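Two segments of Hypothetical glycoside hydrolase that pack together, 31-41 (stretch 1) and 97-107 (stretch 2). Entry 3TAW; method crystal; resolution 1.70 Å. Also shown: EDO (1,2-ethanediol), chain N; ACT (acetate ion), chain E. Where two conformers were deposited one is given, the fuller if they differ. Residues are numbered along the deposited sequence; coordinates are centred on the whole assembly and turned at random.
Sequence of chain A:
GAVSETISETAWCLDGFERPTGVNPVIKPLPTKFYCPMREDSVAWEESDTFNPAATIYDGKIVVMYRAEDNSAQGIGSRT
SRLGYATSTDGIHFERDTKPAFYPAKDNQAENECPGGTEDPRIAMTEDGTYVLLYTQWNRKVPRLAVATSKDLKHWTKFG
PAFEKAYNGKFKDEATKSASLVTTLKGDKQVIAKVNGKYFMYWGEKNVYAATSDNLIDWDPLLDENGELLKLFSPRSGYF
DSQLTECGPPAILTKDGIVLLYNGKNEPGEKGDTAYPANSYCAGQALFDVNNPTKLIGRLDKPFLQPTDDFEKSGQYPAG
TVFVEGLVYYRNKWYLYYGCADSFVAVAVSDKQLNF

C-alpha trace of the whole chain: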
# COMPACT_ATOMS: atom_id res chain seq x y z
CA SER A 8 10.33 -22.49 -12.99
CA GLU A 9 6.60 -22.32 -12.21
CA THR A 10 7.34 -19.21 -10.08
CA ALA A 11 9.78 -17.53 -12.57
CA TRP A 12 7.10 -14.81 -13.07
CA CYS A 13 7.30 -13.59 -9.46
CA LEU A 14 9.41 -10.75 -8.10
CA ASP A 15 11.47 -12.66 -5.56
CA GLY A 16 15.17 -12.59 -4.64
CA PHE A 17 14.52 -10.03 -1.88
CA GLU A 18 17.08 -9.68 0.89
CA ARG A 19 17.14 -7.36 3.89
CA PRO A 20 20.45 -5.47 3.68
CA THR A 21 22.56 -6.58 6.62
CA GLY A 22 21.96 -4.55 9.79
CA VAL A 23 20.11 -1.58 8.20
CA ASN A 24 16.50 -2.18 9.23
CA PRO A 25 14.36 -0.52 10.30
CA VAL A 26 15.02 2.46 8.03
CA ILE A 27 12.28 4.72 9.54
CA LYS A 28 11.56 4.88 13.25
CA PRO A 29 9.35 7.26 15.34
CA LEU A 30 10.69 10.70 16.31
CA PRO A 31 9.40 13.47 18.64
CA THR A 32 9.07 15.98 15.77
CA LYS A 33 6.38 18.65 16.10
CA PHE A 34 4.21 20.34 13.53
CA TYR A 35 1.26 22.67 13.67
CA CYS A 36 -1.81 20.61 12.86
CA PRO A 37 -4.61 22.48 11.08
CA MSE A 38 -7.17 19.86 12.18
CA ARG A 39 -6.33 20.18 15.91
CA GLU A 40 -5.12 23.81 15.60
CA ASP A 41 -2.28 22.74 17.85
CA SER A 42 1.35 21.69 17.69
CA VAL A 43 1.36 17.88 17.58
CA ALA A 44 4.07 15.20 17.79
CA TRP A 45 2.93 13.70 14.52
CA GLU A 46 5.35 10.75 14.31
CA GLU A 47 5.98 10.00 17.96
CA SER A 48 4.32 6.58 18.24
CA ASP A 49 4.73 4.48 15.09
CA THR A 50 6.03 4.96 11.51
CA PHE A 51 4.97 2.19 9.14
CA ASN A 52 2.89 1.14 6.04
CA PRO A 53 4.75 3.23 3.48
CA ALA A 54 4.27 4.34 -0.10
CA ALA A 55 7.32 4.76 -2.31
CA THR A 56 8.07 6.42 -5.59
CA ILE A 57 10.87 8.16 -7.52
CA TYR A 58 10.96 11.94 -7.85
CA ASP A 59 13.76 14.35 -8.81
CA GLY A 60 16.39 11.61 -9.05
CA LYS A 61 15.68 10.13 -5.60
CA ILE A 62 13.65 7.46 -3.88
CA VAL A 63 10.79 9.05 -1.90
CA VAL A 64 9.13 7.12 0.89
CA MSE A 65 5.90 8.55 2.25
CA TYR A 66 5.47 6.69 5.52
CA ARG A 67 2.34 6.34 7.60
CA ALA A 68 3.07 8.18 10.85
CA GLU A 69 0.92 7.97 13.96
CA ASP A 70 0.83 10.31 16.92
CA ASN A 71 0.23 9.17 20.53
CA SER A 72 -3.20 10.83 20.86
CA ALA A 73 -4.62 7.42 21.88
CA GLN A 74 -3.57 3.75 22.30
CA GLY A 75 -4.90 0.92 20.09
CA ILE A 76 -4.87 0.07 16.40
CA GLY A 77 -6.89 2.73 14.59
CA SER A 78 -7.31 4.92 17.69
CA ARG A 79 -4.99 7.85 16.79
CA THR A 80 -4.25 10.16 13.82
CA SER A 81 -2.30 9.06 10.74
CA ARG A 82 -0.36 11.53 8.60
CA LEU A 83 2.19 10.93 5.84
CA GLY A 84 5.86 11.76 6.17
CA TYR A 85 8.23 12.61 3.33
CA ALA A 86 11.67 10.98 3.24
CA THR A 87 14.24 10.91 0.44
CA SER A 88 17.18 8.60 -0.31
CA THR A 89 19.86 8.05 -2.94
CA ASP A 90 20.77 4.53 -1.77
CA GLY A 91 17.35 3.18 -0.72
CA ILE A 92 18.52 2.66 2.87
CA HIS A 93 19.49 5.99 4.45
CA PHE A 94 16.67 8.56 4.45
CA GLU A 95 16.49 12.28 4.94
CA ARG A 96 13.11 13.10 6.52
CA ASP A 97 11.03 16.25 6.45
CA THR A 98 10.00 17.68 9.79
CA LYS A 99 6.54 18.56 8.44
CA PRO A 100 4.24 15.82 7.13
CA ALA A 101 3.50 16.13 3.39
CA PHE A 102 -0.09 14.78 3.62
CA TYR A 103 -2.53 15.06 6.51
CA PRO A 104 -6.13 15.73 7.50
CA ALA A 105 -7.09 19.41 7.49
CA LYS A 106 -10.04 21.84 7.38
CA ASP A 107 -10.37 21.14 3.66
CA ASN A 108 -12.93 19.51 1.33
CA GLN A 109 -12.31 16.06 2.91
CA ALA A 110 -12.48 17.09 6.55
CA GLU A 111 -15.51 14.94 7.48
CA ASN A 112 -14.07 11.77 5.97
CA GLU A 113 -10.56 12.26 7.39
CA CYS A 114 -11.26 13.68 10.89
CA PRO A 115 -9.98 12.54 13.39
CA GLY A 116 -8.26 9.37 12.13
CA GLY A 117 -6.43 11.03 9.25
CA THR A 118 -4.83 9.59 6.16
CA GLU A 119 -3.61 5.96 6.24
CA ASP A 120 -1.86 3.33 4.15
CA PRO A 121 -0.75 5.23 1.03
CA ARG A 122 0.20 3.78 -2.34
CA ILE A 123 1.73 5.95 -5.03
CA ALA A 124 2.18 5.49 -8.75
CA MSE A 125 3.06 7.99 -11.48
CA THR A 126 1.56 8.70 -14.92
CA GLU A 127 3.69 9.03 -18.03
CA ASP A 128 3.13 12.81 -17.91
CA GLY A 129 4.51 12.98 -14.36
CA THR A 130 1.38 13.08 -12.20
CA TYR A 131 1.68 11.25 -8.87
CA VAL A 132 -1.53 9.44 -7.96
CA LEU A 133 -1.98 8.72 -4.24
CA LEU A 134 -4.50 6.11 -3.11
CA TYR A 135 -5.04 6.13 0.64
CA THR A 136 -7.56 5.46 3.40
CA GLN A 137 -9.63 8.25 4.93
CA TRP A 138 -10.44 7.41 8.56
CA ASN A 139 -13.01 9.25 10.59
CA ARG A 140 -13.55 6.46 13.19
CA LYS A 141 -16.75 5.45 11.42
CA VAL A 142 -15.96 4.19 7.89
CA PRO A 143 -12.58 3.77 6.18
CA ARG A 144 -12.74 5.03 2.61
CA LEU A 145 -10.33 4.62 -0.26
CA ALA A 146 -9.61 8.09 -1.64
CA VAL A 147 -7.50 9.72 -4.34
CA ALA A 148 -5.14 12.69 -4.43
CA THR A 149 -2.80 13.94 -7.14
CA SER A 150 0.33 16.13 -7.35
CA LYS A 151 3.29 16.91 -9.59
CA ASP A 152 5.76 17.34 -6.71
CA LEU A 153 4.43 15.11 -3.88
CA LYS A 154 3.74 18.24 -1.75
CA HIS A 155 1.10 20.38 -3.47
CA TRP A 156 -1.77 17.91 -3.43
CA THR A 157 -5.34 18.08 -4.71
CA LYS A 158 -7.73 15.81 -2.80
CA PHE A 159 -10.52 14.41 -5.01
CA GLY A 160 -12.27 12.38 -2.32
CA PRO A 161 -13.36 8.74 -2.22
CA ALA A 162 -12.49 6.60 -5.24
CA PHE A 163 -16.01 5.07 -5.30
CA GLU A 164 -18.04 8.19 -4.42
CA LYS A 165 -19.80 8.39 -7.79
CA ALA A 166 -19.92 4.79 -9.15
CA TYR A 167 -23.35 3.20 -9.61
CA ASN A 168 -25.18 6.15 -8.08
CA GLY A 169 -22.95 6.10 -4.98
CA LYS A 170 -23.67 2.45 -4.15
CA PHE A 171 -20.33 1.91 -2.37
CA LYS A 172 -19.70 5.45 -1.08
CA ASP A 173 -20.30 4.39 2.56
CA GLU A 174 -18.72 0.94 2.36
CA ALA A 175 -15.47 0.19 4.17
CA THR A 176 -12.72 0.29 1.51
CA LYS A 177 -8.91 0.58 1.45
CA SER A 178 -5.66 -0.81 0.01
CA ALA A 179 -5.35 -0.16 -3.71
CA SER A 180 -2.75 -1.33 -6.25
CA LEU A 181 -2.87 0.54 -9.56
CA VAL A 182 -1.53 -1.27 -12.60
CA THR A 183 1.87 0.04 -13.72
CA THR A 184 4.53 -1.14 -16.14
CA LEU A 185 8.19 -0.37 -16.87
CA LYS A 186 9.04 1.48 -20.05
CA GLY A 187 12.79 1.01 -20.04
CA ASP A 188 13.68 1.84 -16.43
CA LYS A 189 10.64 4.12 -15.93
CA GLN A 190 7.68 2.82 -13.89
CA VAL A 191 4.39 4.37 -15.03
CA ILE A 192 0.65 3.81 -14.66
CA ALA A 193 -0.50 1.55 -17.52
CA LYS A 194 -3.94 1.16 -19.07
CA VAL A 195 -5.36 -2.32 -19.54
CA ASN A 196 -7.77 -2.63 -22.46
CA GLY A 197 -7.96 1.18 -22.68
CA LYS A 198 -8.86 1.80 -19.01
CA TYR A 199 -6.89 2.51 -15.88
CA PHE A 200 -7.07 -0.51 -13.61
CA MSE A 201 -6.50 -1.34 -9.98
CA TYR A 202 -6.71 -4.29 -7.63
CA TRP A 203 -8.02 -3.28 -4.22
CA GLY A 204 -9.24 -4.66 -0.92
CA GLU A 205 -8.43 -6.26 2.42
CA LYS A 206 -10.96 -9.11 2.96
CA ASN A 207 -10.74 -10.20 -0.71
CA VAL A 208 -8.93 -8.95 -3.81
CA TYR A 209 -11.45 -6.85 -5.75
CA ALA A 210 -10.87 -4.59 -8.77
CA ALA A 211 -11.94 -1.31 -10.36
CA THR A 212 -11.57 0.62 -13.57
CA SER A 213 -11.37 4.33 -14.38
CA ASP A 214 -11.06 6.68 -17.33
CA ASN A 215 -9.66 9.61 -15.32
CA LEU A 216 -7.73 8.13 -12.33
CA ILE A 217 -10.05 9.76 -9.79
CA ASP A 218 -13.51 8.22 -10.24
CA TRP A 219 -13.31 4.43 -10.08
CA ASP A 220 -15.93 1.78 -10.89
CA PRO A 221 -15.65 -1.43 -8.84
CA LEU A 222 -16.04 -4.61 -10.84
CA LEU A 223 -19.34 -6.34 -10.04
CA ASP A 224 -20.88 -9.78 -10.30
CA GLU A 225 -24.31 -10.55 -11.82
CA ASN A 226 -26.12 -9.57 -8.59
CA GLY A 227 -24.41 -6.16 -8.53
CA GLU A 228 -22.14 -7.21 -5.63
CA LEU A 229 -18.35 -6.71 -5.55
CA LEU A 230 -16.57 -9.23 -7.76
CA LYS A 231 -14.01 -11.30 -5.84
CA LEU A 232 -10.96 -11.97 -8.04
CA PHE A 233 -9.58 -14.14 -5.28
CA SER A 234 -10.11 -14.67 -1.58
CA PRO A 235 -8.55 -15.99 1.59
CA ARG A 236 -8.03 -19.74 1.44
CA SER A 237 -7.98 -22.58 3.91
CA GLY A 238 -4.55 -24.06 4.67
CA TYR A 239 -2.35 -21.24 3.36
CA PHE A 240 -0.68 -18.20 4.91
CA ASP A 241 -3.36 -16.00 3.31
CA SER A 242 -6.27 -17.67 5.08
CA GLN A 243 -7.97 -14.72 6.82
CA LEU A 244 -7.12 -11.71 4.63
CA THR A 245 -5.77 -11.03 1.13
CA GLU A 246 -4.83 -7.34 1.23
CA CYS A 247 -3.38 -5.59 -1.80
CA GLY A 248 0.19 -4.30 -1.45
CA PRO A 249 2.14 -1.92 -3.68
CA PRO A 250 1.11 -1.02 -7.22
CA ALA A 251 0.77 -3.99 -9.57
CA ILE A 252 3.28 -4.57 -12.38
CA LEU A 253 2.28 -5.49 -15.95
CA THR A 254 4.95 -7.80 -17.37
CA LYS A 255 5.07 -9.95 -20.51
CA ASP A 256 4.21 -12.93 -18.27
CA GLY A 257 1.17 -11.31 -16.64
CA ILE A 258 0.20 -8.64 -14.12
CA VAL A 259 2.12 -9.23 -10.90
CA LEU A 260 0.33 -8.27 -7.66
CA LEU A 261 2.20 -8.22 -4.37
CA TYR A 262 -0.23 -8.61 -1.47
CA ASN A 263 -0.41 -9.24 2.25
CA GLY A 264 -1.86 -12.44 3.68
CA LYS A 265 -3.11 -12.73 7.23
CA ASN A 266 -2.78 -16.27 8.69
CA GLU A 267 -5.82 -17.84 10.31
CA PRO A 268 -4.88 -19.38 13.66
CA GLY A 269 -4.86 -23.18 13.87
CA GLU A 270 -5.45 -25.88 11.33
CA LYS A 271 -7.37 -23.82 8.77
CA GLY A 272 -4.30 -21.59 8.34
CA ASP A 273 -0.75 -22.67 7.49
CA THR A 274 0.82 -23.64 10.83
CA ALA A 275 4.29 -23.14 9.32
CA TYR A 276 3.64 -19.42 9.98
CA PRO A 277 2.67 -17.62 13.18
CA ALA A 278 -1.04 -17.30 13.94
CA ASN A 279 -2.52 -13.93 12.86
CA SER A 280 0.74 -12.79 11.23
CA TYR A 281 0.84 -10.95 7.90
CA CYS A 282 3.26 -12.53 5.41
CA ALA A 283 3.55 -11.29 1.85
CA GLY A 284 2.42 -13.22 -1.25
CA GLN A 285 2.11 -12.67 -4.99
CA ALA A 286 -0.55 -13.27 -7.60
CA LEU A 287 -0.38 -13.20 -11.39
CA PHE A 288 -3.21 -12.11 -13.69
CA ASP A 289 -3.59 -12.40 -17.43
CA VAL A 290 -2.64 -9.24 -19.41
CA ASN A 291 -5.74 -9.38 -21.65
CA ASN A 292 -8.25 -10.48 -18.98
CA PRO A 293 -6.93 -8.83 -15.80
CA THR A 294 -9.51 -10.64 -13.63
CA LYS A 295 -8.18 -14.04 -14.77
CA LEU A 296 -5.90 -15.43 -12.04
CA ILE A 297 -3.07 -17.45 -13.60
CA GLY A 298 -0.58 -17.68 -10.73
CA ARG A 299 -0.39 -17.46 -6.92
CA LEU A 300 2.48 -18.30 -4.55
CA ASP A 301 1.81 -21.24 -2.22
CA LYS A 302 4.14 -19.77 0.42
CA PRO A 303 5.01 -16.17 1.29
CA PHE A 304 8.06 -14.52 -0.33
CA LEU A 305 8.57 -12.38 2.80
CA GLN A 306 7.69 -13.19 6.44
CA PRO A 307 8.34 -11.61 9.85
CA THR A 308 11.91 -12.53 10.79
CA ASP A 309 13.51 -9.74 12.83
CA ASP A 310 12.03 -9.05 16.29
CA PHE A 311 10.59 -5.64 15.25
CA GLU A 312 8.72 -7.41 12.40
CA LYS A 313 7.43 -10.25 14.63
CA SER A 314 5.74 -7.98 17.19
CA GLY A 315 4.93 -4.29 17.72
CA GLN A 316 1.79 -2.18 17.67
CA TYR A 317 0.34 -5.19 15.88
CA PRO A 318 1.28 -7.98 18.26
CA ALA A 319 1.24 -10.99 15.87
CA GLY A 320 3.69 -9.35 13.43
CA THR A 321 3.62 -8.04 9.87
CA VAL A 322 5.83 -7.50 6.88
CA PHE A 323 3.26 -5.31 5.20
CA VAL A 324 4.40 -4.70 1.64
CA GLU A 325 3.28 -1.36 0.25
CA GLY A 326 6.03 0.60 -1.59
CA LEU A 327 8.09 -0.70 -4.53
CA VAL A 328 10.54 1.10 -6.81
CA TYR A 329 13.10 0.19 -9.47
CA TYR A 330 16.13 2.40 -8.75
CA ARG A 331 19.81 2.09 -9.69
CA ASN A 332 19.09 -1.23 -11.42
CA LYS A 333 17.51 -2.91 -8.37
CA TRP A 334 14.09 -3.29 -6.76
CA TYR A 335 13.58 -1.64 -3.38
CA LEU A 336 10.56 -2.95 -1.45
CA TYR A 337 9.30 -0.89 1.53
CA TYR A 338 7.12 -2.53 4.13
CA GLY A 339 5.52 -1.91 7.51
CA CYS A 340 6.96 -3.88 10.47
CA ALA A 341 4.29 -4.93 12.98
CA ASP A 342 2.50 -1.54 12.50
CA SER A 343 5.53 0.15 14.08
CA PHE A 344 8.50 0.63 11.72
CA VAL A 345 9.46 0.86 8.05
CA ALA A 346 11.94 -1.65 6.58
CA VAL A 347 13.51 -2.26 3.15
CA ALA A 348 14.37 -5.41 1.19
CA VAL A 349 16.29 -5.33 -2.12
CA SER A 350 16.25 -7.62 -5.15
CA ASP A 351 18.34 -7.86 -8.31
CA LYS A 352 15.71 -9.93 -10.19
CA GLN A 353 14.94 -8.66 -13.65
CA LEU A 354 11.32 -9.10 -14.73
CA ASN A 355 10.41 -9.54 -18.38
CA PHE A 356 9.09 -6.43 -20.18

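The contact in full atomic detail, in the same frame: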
# COMPACT_ATOMS: atom_id res chain seq x y z
N PRO A 31 10.24 12.53 17.89
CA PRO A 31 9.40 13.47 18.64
C PRO A 31 9.06 14.79 17.91
O PRO A 31 8.58 15.74 18.54
CB PRO A 31 10.26 13.77 19.89
CG PRO A 31 11.64 13.64 19.43
CD PRO A 31 11.64 12.56 18.34
N THR A 32 9.28 14.82 16.61
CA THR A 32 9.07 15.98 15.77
C THR A 32 7.70 16.62 15.93
O THR A 32 6.69 15.92 15.95
CB THR A 32 9.19 15.55 14.30
OG1 THR A 32 10.26 14.58 14.18
CG2 THR A 32 9.46 16.75 13.44
N LYS A 33 7.66 17.95 16.00
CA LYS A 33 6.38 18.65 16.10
C LYS A 33 6.01 19.35 14.81
O LYS A 33 6.89 19.85 14.07
CB LYS A 33 6.44 19.71 17.19
CG LYS A 33 6.91 19.24 18.55
CD LYS A 33 5.97 18.27 19.20
CE LYS A 33 4.67 18.93 19.71
NZ LYS A 33 4.83 19.76 20.95
N PHE A 34 4.71 19.44 14.55
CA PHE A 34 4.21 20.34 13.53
C PHE A 34 2.87 20.90 13.96
O PHE A 34 2.18 20.32 14.80
CB PHE A 34 4.12 19.69 12.14
CG PHE A 34 2.75 19.18 11.75
CD1 PHE A 34 2.12 18.18 12.46
CD2 PHE A 34 2.10 19.72 10.65
CE1 PHE A 34 0.85 17.72 12.09
CE2 PHE A 34 0.84 19.25 10.24
CZ PHE A 34 0.22 18.26 10.97
N TYR A 35 2.52 22.02 13.35
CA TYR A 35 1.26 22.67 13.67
C TYR A 35 0.14 22.09 12.82
O TYR A 35 0.07 22.31 11.59
CB TYR A 35 1.32 24.18 13.49
CG TYR A 35 0.07 24.82 14.04
CD1 TYR A 35 -0.08 25.02 15.41
CD2 TYR A 35 -0.98 25.20 13.21
CE1 TYR A 35 -1.21 25.59 15.91
CE2 TYR A 35 -2.14 25.78 13.72
CZ TYR A 35 -2.24 25.96 15.08
OH TYR A 35 -3.37 26.53 15.64
N CYS A 36 -0.71 21.32 13.50
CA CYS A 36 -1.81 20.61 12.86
C CYS A 36 -3.02 21.49 12.63
O CYS A 36 -3.57 22.07 13.58
CB CYS A 36 -2.23 19.45 13.74
SG CYS A 36 -3.68 18.55 13.10
N PRO A 37 -3.46 21.63 11.37
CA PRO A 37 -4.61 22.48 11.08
C PRO A 37 -5.95 21.87 11.47
O PRO A 37 -6.94 22.59 11.51
CB PRO A 37 -4.53 22.66 9.56
CG PRO A 37 -3.91 21.44 9.08
CD PRO A 37 -2.93 21.00 10.14
N MSE A 38 -5.97 20.55 11.71
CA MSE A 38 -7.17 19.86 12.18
C MSE A 38 -7.38 20.14 13.67
O MSE A 38 -8.49 20.51 14.08
CB MSE A 38 -7.07 18.34 11.91
CG MSE A 38 -8.26 17.52 12.43
SE MSE A 38 -8.02 15.63 12.22
CE MSE A 38 -6.89 15.29 13.71
N ARG A 39 -6.32 19.94 14.46
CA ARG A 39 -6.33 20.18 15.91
C ARG A 39 -6.15 21.66 16.25
O ARG A 39 -6.53 22.11 17.35
CB ARG A 39 -5.19 19.38 16.58
CG ARG A 39 -5.19 17.86 16.35
CD ARG A 39 -6.31 17.18 17.10
NE ARG A 39 -6.19 15.73 17.16
CZ ARG A 39 -7.21 14.92 17.47
NH1 ARG A 39 -8.39 15.44 17.73
NH2 ARG A 39 -7.05 13.60 17.50
N GLU A 40 -5.57 22.43 15.32
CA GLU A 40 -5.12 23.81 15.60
C GLU A 40 -4.22 23.79 16.84
O GLU A 40 -4.43 24.51 17.83
CB GLU A 40 -6.29 24.81 15.70
CG GLU A 40 -7.01 24.89 14.35
CD GLU A 40 -8.09 25.92 14.23
OE1 GLU A 40 -8.48 26.55 15.24
OE2 GLU A 40 -8.55 26.11 13.07
N ASP A 41 -3.18 22.98 16.74
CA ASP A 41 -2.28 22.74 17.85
C ASP A 41 -1.00 22.13 17.34
O ASP A 41 -1.00 21.38 16.36
CB ASP A 41 -2.94 21.77 18.85
CG ASP A 41 -2.18 21.67 20.16
OD1 ASP A 41 -1.61 22.69 20.58
OD2 ASP A 41 -2.20 20.58 20.78
N ASP A 97 11.63 14.97 6.16
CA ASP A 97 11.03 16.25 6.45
C ASP A 97 10.49 16.29 7.87
O ASP A 97 9.95 15.31 8.39
CB ASP A 97 9.90 16.56 5.46
CG ASP A 97 10.40 17.09 4.12
OD1 ASP A 97 11.64 17.17 3.89
OD2 ASP A 97 9.52 17.43 3.31
N THR A 98 10.55 17.48 8.47
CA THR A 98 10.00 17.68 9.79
C THR A 98 8.50 17.92 9.76
O THR A 98 7.86 17.78 10.78
CB THR A 98 10.69 18.86 10.52
OG1 THR A 98 10.59 20.06 9.73
CG2 THR A 98 12.13 18.53 10.76
N LYS A 99 7.98 18.37 8.63
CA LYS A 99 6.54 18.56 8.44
C LYS A 99 5.99 17.40 7.59
O LYS A 99 6.55 17.09 6.57
CB LYS A 99 6.28 19.87 7.70
CG LYS A 99 4.89 20.38 7.81
CD LYS A 99 4.68 21.64 6.97
CE LYS A 99 4.46 21.31 5.52
NZ LYS A 99 3.20 20.53 5.40
N PRO A 100 4.87 16.80 8.02
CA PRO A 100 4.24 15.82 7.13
C PRO A 100 3.81 16.45 5.80
O PRO A 100 3.45 17.64 5.73
CB PRO A 100 3.04 15.31 7.94
CG PRO A 100 2.70 16.49 8.86
CD PRO A 100 4.02 17.14 9.19
N ALA A 101 3.86 15.65 4.73
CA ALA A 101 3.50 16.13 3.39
C ALA A 101 2.02 15.92 3.04
O ALA A 101 1.52 16.52 2.08
CB ALA A 101 4.38 15.47 2.34
N PHE A 102 1.34 15.08 3.83
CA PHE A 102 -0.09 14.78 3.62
C PHE A 102 -0.73 14.49 4.96
O PHE A 102 -0.14 13.83 5.81
CB PHE A 102 -0.21 13.58 2.68
CG PHE A 102 -1.53 13.48 1.99
CD1 PHE A 102 -1.79 14.23 0.86
CD2 PHE A 102 -2.51 12.62 2.45
CE1 PHE A 102 -3.01 14.14 0.20
CE2 PHE A 102 -3.74 12.53 1.80
CZ PHE A 102 -3.98 13.27 0.66
N TYR A 103 -1.91 15.07 5.18
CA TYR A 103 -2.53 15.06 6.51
C TYR A 103 -3.97 15.56 6.43
O TYR A 103 -4.35 16.23 5.47
CB TYR A 103 -1.72 15.97 7.46
CG TYR A 103 -1.35 17.28 6.84
CD1 TYR A 103 -2.22 18.35 6.86
CD2 TYR A 103 -0.13 17.43 6.16
CE1 TYR A 103 -1.90 19.56 6.26
CE2 TYR A 103 0.20 18.61 5.56
CZ TYR A 103 -0.69 19.68 5.60
OH TYR A 103 -0.39 20.87 4.99
N PRO A 104 -4.77 15.22 7.45
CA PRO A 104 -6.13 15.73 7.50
C PRO A 104 -6.10 17.24 7.82
O PRO A 104 -5.16 17.72 8.49
CB PRO A 104 -6.76 14.94 8.64
CG PRO A 104 -5.62 14.64 9.56
CD PRO A 104 -4.45 14.39 8.63
N ALA A 105 -7.10 17.98 7.35
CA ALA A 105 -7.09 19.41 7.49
C ALA A 105 -8.52 19.92 7.42
O ALA A 105 -9.45 19.12 7.27
CB ALA A 105 -6.23 20.04 6.39
N LYS A 106 -8.70 21.24 7.54
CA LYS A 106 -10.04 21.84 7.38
C LYS A 106 -10.23 22.15 5.89
O LYS A 106 -10.29 23.31 5.45
CB LYS A 106 -10.16 23.08 8.29
CG LYS A 106 -10.10 22.70 9.76
CD LYS A 106 -10.49 23.82 10.72
CE LYS A 106 -10.44 23.28 12.17
NZ LYS A 106 -10.77 24.30 13.20
N ASP A 107 -10.29 21.07 5.12
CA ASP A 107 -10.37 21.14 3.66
C ASP A 107 -11.62 20.39 3.21
O ASP A 107 -12.47 20.03 4.05
CB ASP A 107 -9.08 20.59 3.01
CG ASP A 107 -8.79 19.13 3.36
OD1 ASP A 107 -9.73 18.40 3.75
OD2 ASP A 107 -7.61 18.74 3.26
C1 EDO N . -1.70 18.64 2.44
O1 EDO N . -1.78 18.37 1.04
C2 EDO N . -2.94 18.06 3.08
O2 EDO N . -2.92 16.62 2.99
C ACT E . -1.93 23.52 6.43
O ACT E . -0.97 23.25 7.21
OXT ACT E . -1.96 22.95 5.30
CH3 ACT E . -3.02 24.48 6.82
O HOH W 1 7.21 20.89 11.47
O HOH W 2 -9.77 22.76 15.82

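The two stretches run alongside each other in the same direction, T32 lying near T98, F34 near K99 and M38 near A105, yet no direct backbone-to-backbone hydrogen bond joins them. Stretch 1 contains a short strand that ends at C36 and then turns; stretch 2 is irregular throughout, so side chains and water do most of the joining.

Apolar packing centres on F34, a buried residue whose CA-to-CB bond points toward stretch 2. P100 lies over one face of its ring, with P100 CG 3.6 Å from the centroid formed by F34 CG, CD1, CD2, CE1, CE2 and CZ, and only 9° off the normal. This is a CH-pi contact: proline's ring is compact and conformationally restricted, here puckered C-gamma endo, and the C-H bonds of CG face the electron-rich aromatic ring. P100 CD, next to the ring nitrogen and so slightly polarised, is 3.5 Å from F34 CG. The edge of F34 is also directed toward the face of Y103, the planes meeting at 58°. Farther along, P37 CG packs 3.9 Å from Y103 CE1 and 3.8 Å from A105 CB, the small alanine presenting just a methyl group. Selenomethionine M38, long and flexible, reaches P104, with M38 SE 3.7 Å from P104 CG. At the other end, T32 CG2 sits 3.8 Å from T98 CB.

Charge pairing is confined to the more exposed margin. K106, its side chain extended beyond a chi1 of m, brings NZ within 2.9 Å of E40 OE2, a salt bridge whose hydrogen bond is weak in geometry.

Water links backbone carbonyls that cannot bond to one another: water 1 donates to K33 O (2.8 Å) and, weakly, to T98 O (3.3 Å). Water 2 donates to M38 O (3.1 Å) and accepts from K106 NZ (3.2 Å).

Within stretch 1, the turn is held by R39 N donating to C36 SG at 3.3 Å.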